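Local coordinates for protein pectate lyase (Paenibacillus sp. 0602, PDB 5GT5) that cleaves polygalacturonate and pectins of various methyl esterification by endo-acting elimination, probably with the help of calcium, at residues G325-E330 and P347-Q352; V52-D57 and N108-K113. The protein carries 1 engineered substitution. All blocks are in the same frame, centred on the assembly; numbering follows the deposited sequence.

Contact 1. Residues G325-E330 and P347-Q352; sequences GAISTE and PVRNNQ
Ala326 and Ile327 pair in parallel with Val348 and Arg349, and the tight, buried part of the contact is this backbone ladder together with the Ile327 side chain. Ala326 N donates to Pro347 O at 2.9 Å. Ala326 O then accepts from Arg349 N at 2.9 Å. Ser328 N closes the ladder on Arg349 O at 3.0 Å. The CA of Ile327 also approaches this oxygen, at 3.3 Å, in a CA-H...O contact. Beyond it the strands stop pairing. Ser328 O and Asn350 O, two acceptors, lie 3.1 Å apart without bonding. Ser328 O is approached instead by the CA of Asn350, and the buried Asn351 N finds no partner in the model. The side chains of Ala326 and Val348 share one face of the sheet and pack on Ile364 of strand 363-367. Parallel strands on successive coils, stacked in register, form the parallel beta-helix of polysaccharide lyase family 1. Strand 279-281 flanks strand 324-329 on its other edge. The opposite face carries Ile327 and Arg349. Here Ile327 CG1 lies beside Arg349 CB, the two side chains pointing the same way. Ile327 CG2, anti to its backbone N, meets Gln352 CG at 3.6 Å; the two side chains cross at about a right angle. Thr329 CG2 touches the same Gln352 CG at 4.0 Å. The solvent side lies at the outer ends of Arg349 and Gln352, both partly exposed. The bend of Gln352 at chi2 (-64°) turns CD back beside Ile327 CG2. Gln352 OE1 accepts from Arg349 NE at 2.8 Å. The bond is nearly straight, at 170°. It lies in the guanidinium plane and uses an amide oxygen lone pair, which would limit the rotation of both flat groups. Arg349 also makes a cation-pi contact with Tyr346.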
# COMPACT_ATOMS: atom_id res chain seq x y z
N GLY A 325 -16.56 18.56 -16.67
CA GLY A 325 -16.90 17.38 -15.90
C GLY A 325 -15.67 16.59 -15.51
O GLY A 325 -14.90 17.01 -14.63
N ALA A 326 -15.46 15.45 -16.16
CA ALA A 326 -14.29 14.59 -15.92
C ALA A 326 -13.22 14.91 -16.95
O ALA A 326 -13.52 15.17 -18.14
CB ALA A 326 -14.71 13.10 -16.04
N ILE A 327 -11.96 14.93 -16.51
CA ILE A 327 -10.84 15.33 -17.36
C ILE A 327 -9.70 14.34 -17.17
O ILE A 327 -9.21 14.14 -16.05
CB ILE A 327 -10.33 16.74 -16.96
CG1 ILE A 327 -11.47 17.76 -17.01
CG2 ILE A 327 -9.26 17.20 -17.96
CD1 ILE A 327 -12.00 18.17 -15.65
N SER A 328 -9.26 13.71 -18.26
CA SER A 328 -8.12 12.82 -18.24
C SER A 328 -7.00 13.44 -19.06
O SER A 328 -7.23 13.84 -20.21
CB SER A 328 -8.47 11.47 -18.88
OG SER A 328 -7.36 10.58 -18.71
N THR A 329 -5.81 13.54 -18.46
CA THR A 329 -4.67 14.16 -19.15
C THR A 329 -3.43 13.31 -19.00
O THR A 329 -3.32 12.46 -18.10
CB THR A 329 -4.35 15.59 -18.63
OG1 THR A 329 -3.77 15.52 -17.31
CG2 THR A 329 -5.59 16.50 -18.61
N GLU A 330 -2.46 13.58 -19.88
CA GLU A 330 -1.11 13.07 -19.71
C GLU A 330 -1.08 11.56 -19.54
O GLU A 330 -0.48 11.02 -18.61
CB GLU A 330 -0.36 13.78 -18.55
CG GLU A 330 -0.30 15.31 -18.74
CD GLU A 330 0.30 16.07 -17.59
OE1 GLU A 330 0.97 15.45 -16.74
OE2 GLU A 330 0.08 17.30 -17.51
N PRO A 347 -18.55 17.78 -20.56
CA PRO A 347 -18.47 16.75 -19.52
C PRO A 347 -17.27 15.82 -19.59
O PRO A 347 -16.97 15.16 -18.59
CB PRO A 347 -19.76 15.94 -19.73
CG PRO A 347 -20.10 16.17 -21.22
CD PRO A 347 -19.71 17.60 -21.47
N VAL A 348 -16.63 15.73 -20.75
CA VAL A 348 -15.61 14.72 -20.99
C VAL A 348 -14.46 15.38 -21.73
O VAL A 348 -14.58 15.70 -22.92
CB VAL A 348 -16.18 13.54 -21.85
CG1 VAL A 348 -15.13 12.42 -21.99
CG2 VAL A 348 -17.45 12.95 -21.23
N ARG A 349 -13.34 15.60 -21.05
CA ARG A 349 -12.20 16.28 -21.66
C ARG A 349 -10.96 15.42 -21.58
O ARG A 349 -10.77 14.67 -20.61
CB ARG A 349 -11.94 17.64 -20.99
CG ARG A 349 -13.06 18.63 -21.22
CD ARG A 349 -12.75 19.97 -20.57
NE ARG A 349 -11.79 20.70 -21.38
CZ ARG A 349 -12.12 21.46 -22.42
NH1 ARG A 349 -13.40 21.63 -22.76
NH2 ARG A 349 -11.17 22.07 -23.12
N ASN A 350 -10.11 15.56 -22.59
CA ASN A 350 -8.94 14.71 -22.73
C ASN A 350 -7.61 15.44 -22.88
O ASN A 350 -6.60 14.79 -23.06
CB ASN A 350 -9.14 13.68 -23.86
CG ASN A 350 -9.11 14.30 -25.26
OD1 ASN A 350 -9.08 15.53 -25.41
ND2 ASN A 350 -9.12 13.45 -26.27
N ASN A 351 -7.59 16.77 -22.81
CA ASN A 351 -6.34 17.49 -22.96
C ASN A 351 -6.57 18.95 -22.64
O ASN A 351 -7.34 19.61 -23.32
CB ASN A 351 -5.81 17.35 -24.42
CG ASN A 351 -4.42 17.94 -24.60
OD1 ASN A 351 -4.13 19.02 -24.08
ND2 ASN A 351 -3.56 17.23 -25.30
N GLN A 352 -5.91 19.43 -21.59
CA GLN A 352 -6.06 20.79 -21.12
C GLN A 352 -4.87 21.69 -21.48
O GLN A 352 -5.02 22.90 -21.52
CB GLN A 352 -6.14 20.81 -19.60
CG GLN A 352 -7.31 20.04 -19.02
CD GLN A 352 -8.62 20.64 -19.42
OE1 GLN A 352 -9.17 20.29 -20.45
NE2 GLN A 352 -9.14 21.57 -18.59

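Contact 2. Residues V52-D57 and N108-K113; sequences VEIMND and NGSKIK
Asp57 lies alongside Lys111, and its side chain makes the one direct hydrogen bond across this partly buried contact. CB sits 3.9 Å from Lys111 O. CG is anti to the carbonyl carbon (chi1 -63°), which sets it 3.8 Å from Lys111 CB. OD1 accepts a hydrogen bond from Lys111 N at 2.9 Å, met from 47° above the carboxylate plane. The same oxygen takes a water shared with Gly109 O, and a second, weakly, that also bonds Ser110 OG. Asp57 OD2 accepts from a third water, which is weakly bonded to Lys113 NZ. It also lies 4.0 Å from Lys111 CD. Lys111 NZ is 5.2 Å from Asp57 OD2, too far for direct contact, though its charge may still steady the carboxylate. Ser110 packs against the Asn56 backbone, with Ser110 OG 3.3 Å from Asn56 C. The buried Ile54 CG2 meets Ser110 CB at 3.9 Å. Strand 51-54 pairs with strand 102-106, and strand 58-59 with strand 111-113. The contact therefore stacks the turns between these strands, one coil on the next, at a corner of the parallel beta-helix.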
# COMPACT_ATOMS: atom_id res chain seq x y z
N VAL A 52 -10.12 8.56 16.12
CA VAL A 52 -10.44 9.90 16.59
C VAL A 52 -11.94 10.14 16.37
O VAL A 52 -12.41 10.14 15.21
CB VAL A 52 -9.60 10.98 15.84
CG1 VAL A 52 -10.08 12.38 16.27
CG2 VAL A 52 -8.10 10.79 16.11
N GLU A 53 -12.71 10.30 17.47
CA GLU A 53 -14.12 10.66 17.38
C GLU A 53 -14.26 12.14 17.65
O GLU A 53 -14.03 12.61 18.77
CB GLU A 53 -14.99 9.87 18.36
CG GLU A 53 -16.49 10.16 18.08
CD GLU A 53 -17.45 9.49 19.04
OE1 GLU A 53 -17.04 8.61 19.80
OE2 GLU A 53 -18.64 9.87 18.99
N ILE A 54 -14.62 12.89 16.61
CA ILE A 54 -14.93 14.31 16.73
C ILE A 54 -16.32 14.41 17.36
O ILE A 54 -17.27 13.82 16.86
CB ILE A 54 -14.96 14.96 15.33
CG1 ILE A 54 -13.65 14.66 14.60
CG2 ILE A 54 -15.28 16.46 15.40
CD1 ILE A 54 -12.46 15.25 15.28
N MET A 55 -16.44 15.12 18.48
CA MET A 55 -17.66 15.07 19.28
C MET A 55 -18.63 16.20 18.98
O MET A 55 -19.82 16.11 19.32
CB MET A 55 -17.29 15.13 20.79
CG MET A 55 -16.32 14.01 21.24
SD MET A 55 -16.94 12.38 20.88
CE MET A 55 -18.31 12.31 22.07
N ASN A 56 -18.12 17.26 18.37
CA ASN A 56 -18.93 18.46 18.10
C ASN A 56 -18.26 19.24 16.98
O ASN A 56 -17.13 18.91 16.59
CB ASN A 56 -19.08 19.31 19.37
CG ASN A 56 -17.77 19.47 20.15
OD1 ASN A 56 -17.61 18.87 21.21
ND2 ASN A 56 -16.83 20.27 19.64
N ASP A 57 -18.92 20.27 16.47
CA ASP A 57 -18.27 21.14 15.49
C ASP A 57 -16.96 21.69 16.04
O ASP A 57 -16.86 21.99 17.24
CB ASP A 57 -19.15 22.34 15.10
CG ASP A 57 -20.45 21.95 14.41
OD1 ASP A 57 -20.63 20.78 14.02
OD2 ASP A 57 -21.33 22.85 14.27
N ASN A 108 -22.46 12.32 14.35
CA ASN A 108 -23.63 13.02 13.82
C ASN A 108 -23.32 14.15 12.85
O ASN A 108 -24.07 15.13 12.74
CB ASN A 108 -24.57 13.48 14.94
CG ASN A 108 -25.29 12.32 15.60
OD1 ASN A 108 -26.17 11.70 15.00
ND2 ASN A 108 -24.93 12.04 16.83
N GLY A 109 -22.23 14.02 12.13
CA GLY A 109 -21.95 14.95 11.06
C GLY A 109 -21.41 16.28 11.54
O GLY A 109 -21.82 17.32 11.02
N SER A 110 -20.50 16.26 12.50
CA SER A 110 -19.84 17.48 12.98
C SER A 110 -19.06 18.17 11.87
O SER A 110 -18.58 17.53 10.93
CB SER A 110 -18.87 17.15 14.12
OG SER A 110 -19.59 16.71 15.29
N LYS A 111 -18.93 19.48 12.01
CA LYS A 111 -18.25 20.34 11.03
C LYS A 111 -16.82 20.64 11.42
O LYS A 111 -16.50 20.84 12.61
CB LYS A 111 -19.00 21.67 10.86
CG LYS A 111 -20.40 21.52 10.30
CD LYS A 111 -21.10 22.87 10.25
CE LYS A 111 -22.55 22.69 9.84
NZ LYS A 111 -23.18 24.00 9.54
N ILE A 112 -15.94 20.66 10.43
CA ILE A 112 -14.55 21.07 10.55
C ILE A 112 -14.42 22.40 9.82
O ILE A 112 -14.57 22.43 8.59
CB ILE A 112 -13.61 20.05 9.88
CG1 ILE A 112 -13.79 18.65 10.50
CG2 ILE A 112 -12.14 20.48 9.96
CD1 ILE A 112 -13.46 18.59 11.95
N LYS A 113 -14.16 23.49 10.54
CA LYS A 113 -14.16 24.84 9.97
C LYS A 113 -12.83 25.54 10.13
O LYS A 113 -12.15 25.38 11.15
CB LYS A 113 -15.25 25.69 10.63
CG LYS A 113 -16.66 25.22 10.35
CD LYS A 113 -17.70 26.28 10.82
CE LYS A 113 -18.09 26.03 12.25
NZ LYS A 113 -18.62 27.28 12.94
O HOH W 1 -20.65 25.41 13.72
O HOH W 2 -21.81 18.40 16.02
O HOH W 3 -22.77 19.69 12.38

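Contacts 1 and 2 both join neighbouring coils of the parallel beta-helix, but on opposite sides of the chain's centre. Their centres are 35 Å apart, and their nearest atoms about 24 Å, so they do not touch. Along the chain, contact 2 closes before contact 1 opens. Contact 1 is the nearer to the likely catalytic site: the side chain of Ile327 is about 5 Å from that of Arg276, the probable active-site arginine, and about 11 Å from that of Asp178, a likely calcium ligand. In contact 2, the side chain of Ile112 is about 12 Å from that of Asp152, another likely calcium ligand.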